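Local coordinates for abhydrolase domain-containing protein (Exiguobacterium antarcticum, PDB 5H3H) that acts as an esterase of the alpha/beta hydrolase fold, binds ethaneperoxoic acid and probably also has perhydrolase activity, at residues Y69-M74 against F95-G100; Q129-P134 against D200-L205; E162-K167 against Q175-L180. All coordinates share one frame; numbering follows the deposited sequence.

Contact 1: Y69-M74 against F95-G100; sequences YDYTTM and FSMGGG. With F50 (ethaneperoxoic acid), chain D.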
loop_
_atom_site.group_PDB
_atom_site.type_symbol
_atom_site.label_atom_id
_atom_site.label_comp_id
_atom_site.label_asym_id
_atom_site.label_seq_id
_atom_site.Cartn_x
_atom_site.Cartn_y
_atom_site.Cartn_z
ATOM N N TYR B 69 -19.213 -5.933 3.191
ATOM C CA TYR B 69 -19.594 -4.712 2.470
ATOM C C TYR B 69 -18.831 -3.490 2.948
ATOM O O TYR B 69 -18.994 -2.387 2.392
ATOM C CB TYR B 69 -21.135 -4.536 2.510
ATOM C CG TYR B 69 -21.837 -5.674 1.797
ATOM C CD1 TYR B 69 -22.102 -5.609 0.452
ATOM C CD2 TYR B 69 -22.156 -6.835 2.450
ATOM C CE1 TYR B 69 -22.693 -6.659 -0.214
ATOM C CE2 TYR B 69 -22.731 -7.871 1.803
ATOM C CZ TYR B 69 -23.033 -7.774 0.470
ATOM O OH TYR B 69 -23.595 -8.816 -0.220
ATOM N N ASP B 70 -17.988 -3.701 3.970
ATOM C CA ASP B 70 -17.059 -2.690 4.508
ATOM C C ASP B 70 -16.048 -2.373 3.430
ATOM O O ASP B 70 -15.839 -3.185 2.490
ATOM C CB ASP B 70 -16.390 -3.215 5.781
ATOM C CG ASP B 70 -15.613 -4.524 5.532
ATOM O OD1 ASP B 70 -16.270 -5.590 5.480
ATOM O OD2 ASP B 70 -14.374 -4.471 5.321
ATOM N N TYR B 71 -15.526 -1.169 3.438
ATOM C CA TYR B 71 -14.684 -0.715 2.285
ATOM C C TYR B 71 -13.403 -1.518 2.232
ATOM O O TYR B 71 -12.886 -1.761 1.140
ATOM C CB TYR B 71 -14.360 0.753 2.358
ATOM C CG TYR B 71 -15.519 1.715 2.048
ATOM C CD1 TYR B 71 -16.811 1.260 1.768
ATOM C CD2 TYR B 71 -15.334 3.080 2.104
ATOM C CE1 TYR B 71 -17.866 2.164 1.535
ATOM C CE2 TYR B 71 -16.386 3.980 1.864
ATOM C CZ TYR B 71 -17.647 3.503 1.593
ATOM O OH TYR B 71 -18.681 4.369 1.323
ATOM N N THR B 72 -12.891 -1.947 3.394
ATOM C CA THR B 72 -11.695 -2.819 3.387
ATOM C C THR B 72 -11.949 -4.058 2.540
ATOM O O THR B 72 -11.208 -4.302 1.618
ATOM C CB THR B 72 -11.225 -3.228 4.794
ATOM O OG1 THR B 72 -10.816 -2.054 5.515
ATOM C CG2 THR B 72 -10.039 -4.238 4.714
ATOM N N THR B 73 -12.977 -4.852 2.860
ATOM C CA THR B 73 -13.272 -6.057 2.068
ATOM C C THR B 73 -13.598 -5.707 0.616
ATOM O O THR B 73 -13.244 -6.399 -0.277
ATOM C CB THR B 73 -14.487 -6.872 2.640
ATOM O OG1 THR B 73 -14.290 -7.204 4.033
ATOM C CG2 THR B 73 -14.678 -8.176 1.870
ATOM N N MET B 74 -14.368 -4.659 0.386
ATOM C CA MET B 74 -14.723 -4.231 -1.001
ATOM C C MET B 74 -13.490 -3.853 -1.840
ATOM O O MET B 74 -13.424 -4.174 -3.030
ATOM C CB MET B 74 -15.641 -2.984 -0.927
ATOM C CG MET B 74 -17.061 -3.195 -0.355
ATOM S SD MET B 74 -18.187 -4.090 -1.463
ATOM C CE MET B 74 -17.605 -5.683 -0.954
ATOM N N PHE B 95 -17.533 6.295 -8.609
ATOM C CA PHE B 95 -18.713 7.190 -8.492
ATOM C C PHE B 95 -19.350 6.917 -7.142
ATOM O O PHE B 95 -19.674 5.773 -6.810
ATOM C CB PHE B 95 -19.695 6.947 -9.590
ATOM C CG PHE B 95 -20.974 7.788 -9.446
ATOM C CD1 PHE B 95 -21.031 9.081 -9.971
ATOM C CD2 PHE B 95 -22.093 7.288 -8.752
ATOM C CE1 PHE B 95 -22.210 9.835 -9.882
ATOM C CE2 PHE B 95 -23.250 8.077 -8.602
ATOM C CZ PHE B 95 -23.281 9.345 -9.146
ATOM N N SER B 96 -19.501 7.970 -6.348
ATOM C CA SER B 96 -20.173 7.917 -5.089
ATOM C C SER B 96 -19.541 6.893 -4.127
ATOM O O SER B 96 -18.379 7.087 -3.782
ATOM C CB SER B 96 -21.678 7.762 -5.338
ATOM O OG SER B 96 -22.360 8.276 -4.232
ATOM N N MET B 97 -20.253 5.873 -3.682
ATOM C CA MET B 97 -19.619 4.857 -2.825
ATOM C C MET B 97 -18.348 4.270 -3.479
ATOM O O MET B 97 -17.391 3.929 -2.779
ATOM C CB MET B 97 -20.600 3.731 -2.520
ATOM C CG MET B 97 -20.118 2.768 -1.427
ATOM S SD MET B 97 -21.344 1.523 -1.025
ATOM C CE MET B 97 -21.529 0.669 -2.603
ATOM N N GLY B 98 -18.374 4.218 -4.802
ATOM C CA GLY B 98 -17.253 3.813 -5.666
ATOM C C GLY B 98 -16.006 4.634 -5.486
ATOM O O GLY B 98 -14.881 4.085 -5.438
ATOM N N GLY B 99 -16.206 5.921 -5.279
ATOM C CA GLY B 99 -15.158 6.826 -4.883
ATOM C C GLY B 99 -14.468 6.418 -3.602
ATOM O O GLY B 99 -13.239 6.303 -3.567
ATOM N N GLY B 100 -15.253 6.175 -2.565
ATOM C CA GLY B 100 -14.729 5.720 -1.306
ATOM C C GLY B 100 -13.963 4.422 -1.421
ATOM O O GLY B 100 -12.884 4.237 -0.799
HETATM C C F50 D . -23.941 6.593 -3.325
HETATM O OX1 F50 D . -24.940 6.471 -5.679
HETATM O O F50 D . -23.150 5.686 -3.482
HETATM O OXT F50 D . -24.503 7.214 -4.536
HETATM C CH3 F50 D . -24.311 7.054 -1.943
#
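The ring of Y71 lies obliquely against M97 and G100, joining the start of helix 71-85 to what is probably the nucleophile elbow of an alpha/beta hydrolase, the sharp turn between strand 90-95 and helix 97-109. The Y71 helix begins with D70 as N-cap, whose OD2 accepts from T73 N at 2.9 Å. F95 ends strand 90-95; its ring edge meets the bound ethaneperoxoic acid (F50), with CE2 3.7 Å from OX1, and the ring also meets those of H248 and F251. S96 occupies the GxSxG serine position with a positive phi of 58°, the strained backbone expected if S96 is the nucleophile, and OG is directed at F50. The modelled approach of OG to the ligand is too short for an ordinary contact, so its nature is doubtful; H248 lies close by, consistent with a Ser-His-Asp triad. M97 donates from N to F50 O at 2.9 Å with an N-H...O angle of 153°, as an oxyanion-hole amide would, and W30 N also binds the ligand. The M97 side chain leaves with CG anti to its own N (chi1 -169°), which puts CG 3.5 Å from Y71 OH. The glycines that follow allow the tight turn: a CB on G98 would run into F95 O, and one on G99 would be crowded by S96 O. At G100 the limit comes from across the contact, since a CB there would sit 2.7 Å from Y71 CE2. Beside the bare G100 backbone, Y71 CD2 packs 4.0 Å from G100 O.

Contact 2: Q129-P134 against D200-L205; sequences QRDGYP and DLRDGL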
loop_
_atom_site.group_PDB
_atom_site.type_symbol
_atom_site.label_atom_id
_atom_site.label_comp_id
_atom_site.label_asym_id
_atom_site.label_seq_id
_atom_site.Cartn_x
_atom_site.Cartn_y
_atom_site.Cartn_z
ATOM N N GLN B 129 -21.953 13.195 8.578
ATOM C CA GLN B 129 -21.317 14.283 9.354
ATOM C C GLN B 129 -20.529 13.728 10.539
ATOM O O GLN B 129 -20.811 12.638 11.026
ATOM C CB GLN B 129 -22.356 15.280 9.849
ATOM C CG GLN B 129 -23.248 15.822 8.757
ATOM C CD GLN B 129 -23.742 17.250 9.011
ATOM O OE1 GLN B 129 -23.573 17.805 10.112
ATOM N NE2 GLN B 129 -24.337 17.858 7.982
ATOM N N ARG B 130 -19.475 14.435 10.924
ATOM C CA ARG B 130 -18.611 14.061 12.046
ATOM C C ARG B 130 -18.115 15.337 12.707
ATOM O O ARG B 130 -18.232 16.425 12.122
ATOM C CB ARG B 130 -17.373 13.286 11.614
ATOM C CG ARG B 130 -17.595 11.906 11.041
ATOM C CD ARG B 130 -17.818 10.782 12.051
ATOM N NE ARG B 130 -17.841 9.519 11.310
ATOM C CZ ARG B 130 -18.823 9.129 10.498
ATOM N NH1 ARG B 130 -19.909 9.884 10.320
ATOM N NH2 ARG B 130 -18.725 7.978 9.851
ATOM N N ASP B 131 -17.561 15.160 13.916
ATOM C CA ASP B 131 -16.873 16.190 14.723
ATOM C C ASP B 131 -16.630 17.573 14.060
ATOM O O ASP B 131 -17.367 18.518 14.348
ATOM C CB ASP B 131 -15.563 15.597 15.278
ATOM C CG ASP B 131 -14.796 14.773 14.235
ATOM O OD1 ASP B 131 -14.253 15.403 13.304
ATOM O OD2 ASP B 131 -14.751 13.516 14.335
ATOM N N GLY B 132 -15.623 17.674 13.192
ATOM C CA GLY B 132 -15.333 18.890 12.414
ATOM C C GLY B 132 -15.491 18.640 10.917
ATOM O O GLY B 132 -14.626 19.014 10.101
ATOM N N TYR B 133 -16.594 17.977 10.555
ATOM C CA TYR B 133 -16.897 17.631 9.158
ATOM C C TYR B 133 -18.401 17.788 9.054
ATOM O O TYR B 133 -19.142 16.809 9.032
ATOM C CB TYR B 133 -16.396 16.211 8.865
ATOM C CG TYR B 133 -16.460 15.758 7.432
ATOM C CD1 TYR B 133 -15.492 16.144 6.497
ATOM C CD2 TYR B 133 -17.488 14.923 7.004
ATOM C CE1 TYR B 133 -15.580 15.724 5.173
ATOM C CE2 TYR B 133 -17.566 14.469 5.713
ATOM C CZ TYR B 133 -16.614 14.829 4.788
ATOM O OH TYR B 133 -16.773 14.340 3.501
ATOM N N PRO B 134 -18.869 19.045 9.038
ATOM C CA PRO B 134 -20.308 19.295 9.151
ATOM C C PRO B 134 -20.986 19.311 7.759
ATOM O O PRO B 134 -21.683 20.266 7.385
ATOM C CB PRO B 134 -20.335 20.661 9.832
ATOM C CG PRO B 134 -19.166 21.366 9.181
ATOM C CD PRO B 134 -18.098 20.302 9.080
ATOM N N ASP B 200 -14.733 6.287 7.217
ATOM C CA ASP B 200 -14.149 7.616 7.382
ATOM C C ASP B 200 -12.723 7.562 6.817
ATOM O O ASP B 200 -11.860 6.930 7.409
ATOM C CB ASP B 200 -14.168 8.022 8.889
ATOM C CG ASP B 200 -13.208 9.233 9.243
ATOM O OD1 ASP B 200 -12.585 9.888 8.341
ATOM O OD2 ASP B 200 -13.083 9.524 10.448
ATOM N N LEU B 201 -12.504 8.180 5.664
ATOM C CA LEU B 201 -11.202 8.153 5.018
ATOM C C LEU B 201 -10.402 9.439 5.214
ATOM O O LEU B 201 -9.425 9.645 4.487
ATOM C CB LEU B 201 -11.354 7.886 3.512
ATOM C CG LEU B 201 -12.189 6.656 3.131
ATOM C CD1 LEU B 201 -12.354 6.556 1.627
ATOM C CD2 LEU B 201 -11.591 5.369 3.660
ATOM N N ARG B 202 -10.736 10.272 6.211
ATOM C CA ARG B 202 -10.046 11.589 6.328
ATOM C C ARG B 202 -8.504 11.465 6.481
ATOM O O ARG B 202 -7.756 12.085 5.743
ATOM C CB ARG B 202 -10.649 12.471 7.438
ATOM C CG ARG B 202 -11.944 13.113 6.967
ATOM C CD ARG B 202 -12.612 13.865 8.064
ATOM N NE ARG B 202 -12.923 12.933 9.141
ATOM C CZ ARG B 202 -13.275 13.278 10.370
ATOM N NH1 ARG B 202 -13.428 14.575 10.692
ATOM N NH2 ARG B 202 -13.511 12.316 11.284
ATOM N N ASP B 203 -8.060 10.613 7.380
ATOM C CA ASP B 203 -6.618 10.308 7.554
ATOM C C ASP B 203 -5.895 9.857 6.284
ATOM O O ASP B 203 -4.694 10.099 6.115
ATOM C CB ASP B 203 -6.420 9.205 8.637
ATOM C CG ASP B 203 -6.148 9.764 10.046
ATOM O OD1 ASP B 203 -6.071 11.001 10.259
ATOM O OD2 ASP B 203 -5.977 8.925 10.961
ATOM N N GLY B 204 -6.608 9.163 5.406
ATOM C CA GLY B 204 -6.019 8.531 4.244
ATOM C C GLY B 204 -5.786 9.425 3.038
ATOM O O GLY B 204 -4.862 9.148 2.255
ATOM N N LEU B 205 -6.636 10.434 2.833
ATOM C CA LEU B 205 -6.511 11.368 1.695
ATOM C C LEU B 205 -5.116 11.910 1.415
ATOM O O LEU B 205 -4.643 11.839 0.285
ATOM C CB LEU B 205 -7.496 12.558 1.830
ATOM C CG LEU B 205 -9.014 12.342 1.698
ATOM C CD1 LEU B 205 -9.736 13.637 1.339
ATOM C CD2 LEU B 205 -9.334 11.260 0.673
HETATM O O HOH W 1 -12.123 17.097 9.573
#
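A bend about the CG-CD bond of R202 (chi3 -61°) turns its guanidinium toward D131, whose CG is tucked between its N and carbonyl carbon (chi1 43°). The two flat groups meet edge to edge, nearly coplanar (17°), and R202 NH1 gives an almost straight bond to the syn side of D131 OD1 at 2.9 Å. The same oxygen accepts from G132 N on its anti side at 2.7 Å. D131 is poorly ordered, so both bonds are less certain than those of D200. On the other side, R202 NE reaches D200 OD1 at 3.2 Å and R202 NH2 reaches D200 OD2 at 2.9 Å, both tilted from the carboxylate plane. D200 OD1 also takes R202 N at 2.8 Å, closing an Asx turn. R202 is thus shared between two carboxylates and probably offsets their charge only in part, while a water bridges NH1 to G132 O. R130 CG lies over one guanidinium face, 4.1 Å from R202 NH2; R130 hydrogen-bonds Q129 O, T128 OG1 and R197 O. Y133 CD1 packs 4.0 Å from R202 CD. This salt-bridge network ties the two loops by which the helical cap of an alpha/beta hydrolase leaves and rejoins the core.

Contact 3: E162-K167 against Q175-L180; sequences EIFFAK and QWFHNL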
loop_
_atom_site.group_PDB
_atom_site.type_symbol
_atom_site.label_atom_id
_atom_site.label_comp_id
_atom_site.label_asym_id
_atom_site.label_seq_id
_atom_site.Cartn_x
_atom_site.Cartn_y
_atom_site.Cartn_z
ATOM N N GLU B 162 -35.435 10.601 -6.751
ATOM C CA GLU B 162 -35.944 11.974 -6.706
ATOM C C GLU B 162 -34.919 13.015 -6.249
ATOM O O GLU B 162 -34.977 14.172 -6.675
ATOM C CB GLU B 162 -37.235 12.043 -5.832
ATOM C CG GLU B 162 -38.435 11.416 -6.563
ATOM C CD GLU B 162 -39.665 11.201 -5.698
ATOM O OE1 GLU B 162 -39.540 10.898 -4.495
ATOM O OE2 GLU B 162 -40.776 11.325 -6.236
ATOM N N ILE B 163 -33.984 12.594 -5.394
ATOM C CA ILE B 163 -32.914 13.457 -4.888
ATOM C C ILE B 163 -31.576 13.242 -5.664
ATOM O O ILE B 163 -30.601 13.874 -5.377
ATOM C CB ILE B 163 -32.842 13.255 -3.330
ATOM C CG1 ILE B 163 -32.678 14.594 -2.651
ATOM C CG2 ILE B 163 -31.850 12.187 -2.859
ATOM C CD1 ILE B 163 -32.402 14.587 -1.151
ATOM N N PHE B 164 -31.579 12.392 -6.694
ATOM C CA PHE B 164 -30.368 11.889 -7.392
ATOM C C PHE B 164 -30.009 12.774 -8.564
ATOM O O PHE B 164 -28.836 12.930 -8.874
ATOM C CB PHE B 164 -30.648 10.457 -7.871
ATOM C CG PHE B 164 -29.419 9.623 -8.138
ATOM C CD1 PHE B 164 -28.690 9.804 -9.277
ATOM C CD2 PHE B 164 -29.022 8.642 -7.242
ATOM C CE1 PHE B 164 -27.557 9.023 -9.503
ATOM C CE2 PHE B 164 -27.915 7.845 -7.485
ATOM C CZ PHE B 164 -27.200 8.039 -8.605
ATOM N N PHE B 165 -31.002 13.401 -9.202
ATOM C CA PHE B 165 -30.796 14.109 -10.464
ATOM C C PHE B 165 -31.282 15.522 -10.299
ATOM O O PHE B 165 -32.255 15.762 -9.614
ATOM C CB PHE B 165 -31.532 13.430 -11.618
ATOM C CG PHE B 165 -31.046 12.045 -11.923
ATOM C CD1 PHE B 165 -29.793 11.851 -12.480
ATOM C CD2 PHE B 165 -31.834 10.926 -11.614
ATOM C CE1 PHE B 165 -29.318 10.547 -12.748
ATOM C CE2 PHE B 165 -31.364 9.636 -11.874
ATOM C CZ PHE B 165 -30.105 9.453 -12.443
ATOM N N ALA B 166 -30.586 16.453 -10.919
ATOM C CA ALA B 166 -31.017 17.855 -10.871
ATOM C C ALA B 166 -32.140 18.114 -11.878
ATOM O O ALA B 166 -32.964 18.996 -11.674
ATOM C CB ALA B 166 -29.834 18.775 -11.129
ATOM N N LYS B 167 -32.146 17.372 -12.982
ATOM C CA LYS B 167 -33.147 17.537 -14.034
ATOM C C LYS B 167 -34.145 16.393 -14.035
ATOM O O LYS B 167 -33.838 15.266 -13.574
ATOM C CB LYS B 167 -32.454 17.686 -15.389
ATOM C CG LYS B 167 -31.979 19.103 -15.598
ATOM C CD LYS B 167 -31.257 19.250 -16.900
ATOM C CE LYS B 167 -29.766 19.033 -16.728
ATOM N NZ LYS B 167 -29.067 19.146 -18.041
ATOM N N GLN B 175 -36.935 4.941 -15.322
ATOM C CA GLN B 175 -37.314 3.584 -14.983
ATOM C C GLN B 175 -36.139 2.614 -15.164
ATOM O O GLN B 175 -35.952 1.672 -14.381
ATOM C CB GLN B 175 -38.491 3.119 -15.807
ATOM C CG GLN B 175 -39.111 1.782 -15.372
ATOM C CD GLN B 175 -39.828 1.818 -13.994
ATOM O OE1 GLN B 175 -40.448 2.802 -13.622
ATOM N NE2 GLN B 175 -39.711 0.727 -13.227
ATOM N N TRP B 176 -35.401 2.811 -16.234
ATOM C CA TRP B 176 -34.178 2.063 -16.436
ATOM C C TRP B 176 -33.269 2.149 -15.202
ATOM O O TRP B 176 -32.719 1.144 -14.755
ATOM C CB TRP B 176 -33.474 2.512 -17.746
ATOM C CG TRP B 176 -32.044 2.064 -17.831
ATOM C CD1 TRP B 176 -31.578 0.789 -18.136
ATOM C CD2 TRP B 176 -30.908 2.844 -17.566
ATOM N NE1 TRP B 176 -30.238 0.757 -18.034
ATOM C CE2 TRP B 176 -29.785 2.013 -17.732
ATOM C CE3 TRP B 176 -30.716 4.173 -17.182
ATOM C CZ2 TRP B 176 -28.461 2.473 -17.518
ATOM C CZ3 TRP B 176 -29.396 4.653 -17.014
ATOM C CH2 TRP B 176 -28.282 3.769 -17.158
ATOM N N PHE B 177 -33.046 3.362 -14.725
ATOM C CA PHE B 177 -32.117 3.609 -13.650
ATOM C C PHE B 177 -32.622 3.028 -12.347
ATOM O O PHE B 177 -31.863 2.381 -11.608
ATOM C CB PHE B 177 -31.735 5.087 -13.542
ATOM C CG PHE B 177 -30.692 5.336 -12.515
ATOM C CD1 PHE B 177 -29.362 4.984 -12.774
ATOM C CD2 PHE B 177 -31.032 5.840 -11.273
ATOM C CE1 PHE B 177 -28.371 5.167 -11.811
ATOM C CE2 PHE B 177 -30.039 6.060 -10.315
ATOM C CZ PHE B 177 -28.710 5.712 -10.583
ATOM N N HIS B 178 -33.911 3.238 -12.092
ATOM C CA HIS B 178 -34.592 2.572 -10.981
ATOM C C HIS B 178 -34.404 1.035 -10.962
ATOM O O HIS B 178 -33.989 0.446 -9.946
ATOM C CB HIS B 178 -36.057 2.921 -11.055
ATOM C CG HIS B 178 -36.853 2.375 -9.921
ATOM N ND1 HIS B 178 -37.665 1.282 -10.044
ATOM C CD2 HIS B 178 -36.921 2.742 -8.623
ATOM C CE1 HIS B 178 -38.234 1.020 -8.885
ATOM N NE2 HIS B 178 -37.811 1.904 -8.014
ATOM N N ASN B 179 -34.658 0.388 -12.111
ATOM C CA ASN B 179 -34.557 -1.055 -12.193
ATOM C C ASN B 179 -33.121 -1.585 -11.976
ATOM O O ASN B 179 -32.987 -2.704 -11.452
ATOM C CB ASN B 179 -35.121 -1.580 -13.500
ATOM C CG ASN B 179 -36.629 -1.499 -13.576
ATOM O OD1 ASN B 179 -37.337 -1.282 -12.587
ATOM N ND2 ASN B 179 -37.140 -1.698 -14.749
ATOM N N LEU B 180 -32.077 -0.770 -12.295
ATOM C CA LEU B 180 -30.689 -1.128 -11.986
ATOM C C LEU B 180 -30.513 -1.296 -10.473
ATOM O O LEU B 180 -29.783 -2.160 -10.030
ATOM C CB LEU B 180 -29.694 -0.037 -12.399
ATOM C CG LEU B 180 -29.594 0.415 -13.828
ATOM C CD1 LEU B 180 -28.530 1.507 -13.868
ATOM C CD2 LEU B 180 -29.298 -0.781 -14.711
#
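One ring, that of F177, plays both parts of an edge-to-face interaction: it points its edge into the face of F164 and receives the edge of F165 on its own face. The two rings it meets belong to the consecutive residues F164 and F165, where helix 153-164 gives way to a loop, and different first torsions help bring both to the same partner. F164 has CG anti to its backbone N (chi1 -159°), whereas F165 has CG anti to its carbonyl carbon. Against F164, F177 CE2 stands 3.8 Å above the ring plane, over its centre, with the planes inclined at 58°. The closest atoms of that pair are the two CZ carbons, 3.4 Å apart. F165 comes in more steeply, its plane at 73° to that of F177, and F165 CE2 lies 3.9 Å from F177 CD2. The neighbours also pack on each other, F164 CD1 sitting over the rim of one F165 face, so the three rings form a compact aromatic cluster. F164 further meets the ring of H248 edge-to-face and touches the bound F50, while F165 extends the aromatic packing to H169. With an alanine in place of F164, a gap would probably open between F177 and the ligand pocket, leaving the edge of F177 without the face it presses on and H248 without this edge-to-face partner. Joining helix 153-164 to helix 171-182, the cluster is part of the helical cap that roofs the active site in alpha/beta hydrolases, and through F164 it forms pocket wall.

Contact 1 lies deepest, its centre about 7 Å from the centre of the chain, between helices 71-85 and 97-109. Contact 3 is also buried, in the cap; contact 2, partly exposed with its centre about 18 Å from that of the chain, joins the loops at the two ends of the cap insertion whose helices 153-164 and 171-182 meet in contact 3. Their chemistry follows: a tyrosine ring packed on a methionine side chain and a glycine backbone in contact 1, charges and a water in contact 2, aromatic rings alone in contact 3. Contact 1 touches both others, through G100 O against L201 CD1 (3.4 Å) and F95 CE2 against F164 CZ (4.0 Å), and shares the ligand pocket with contact 3.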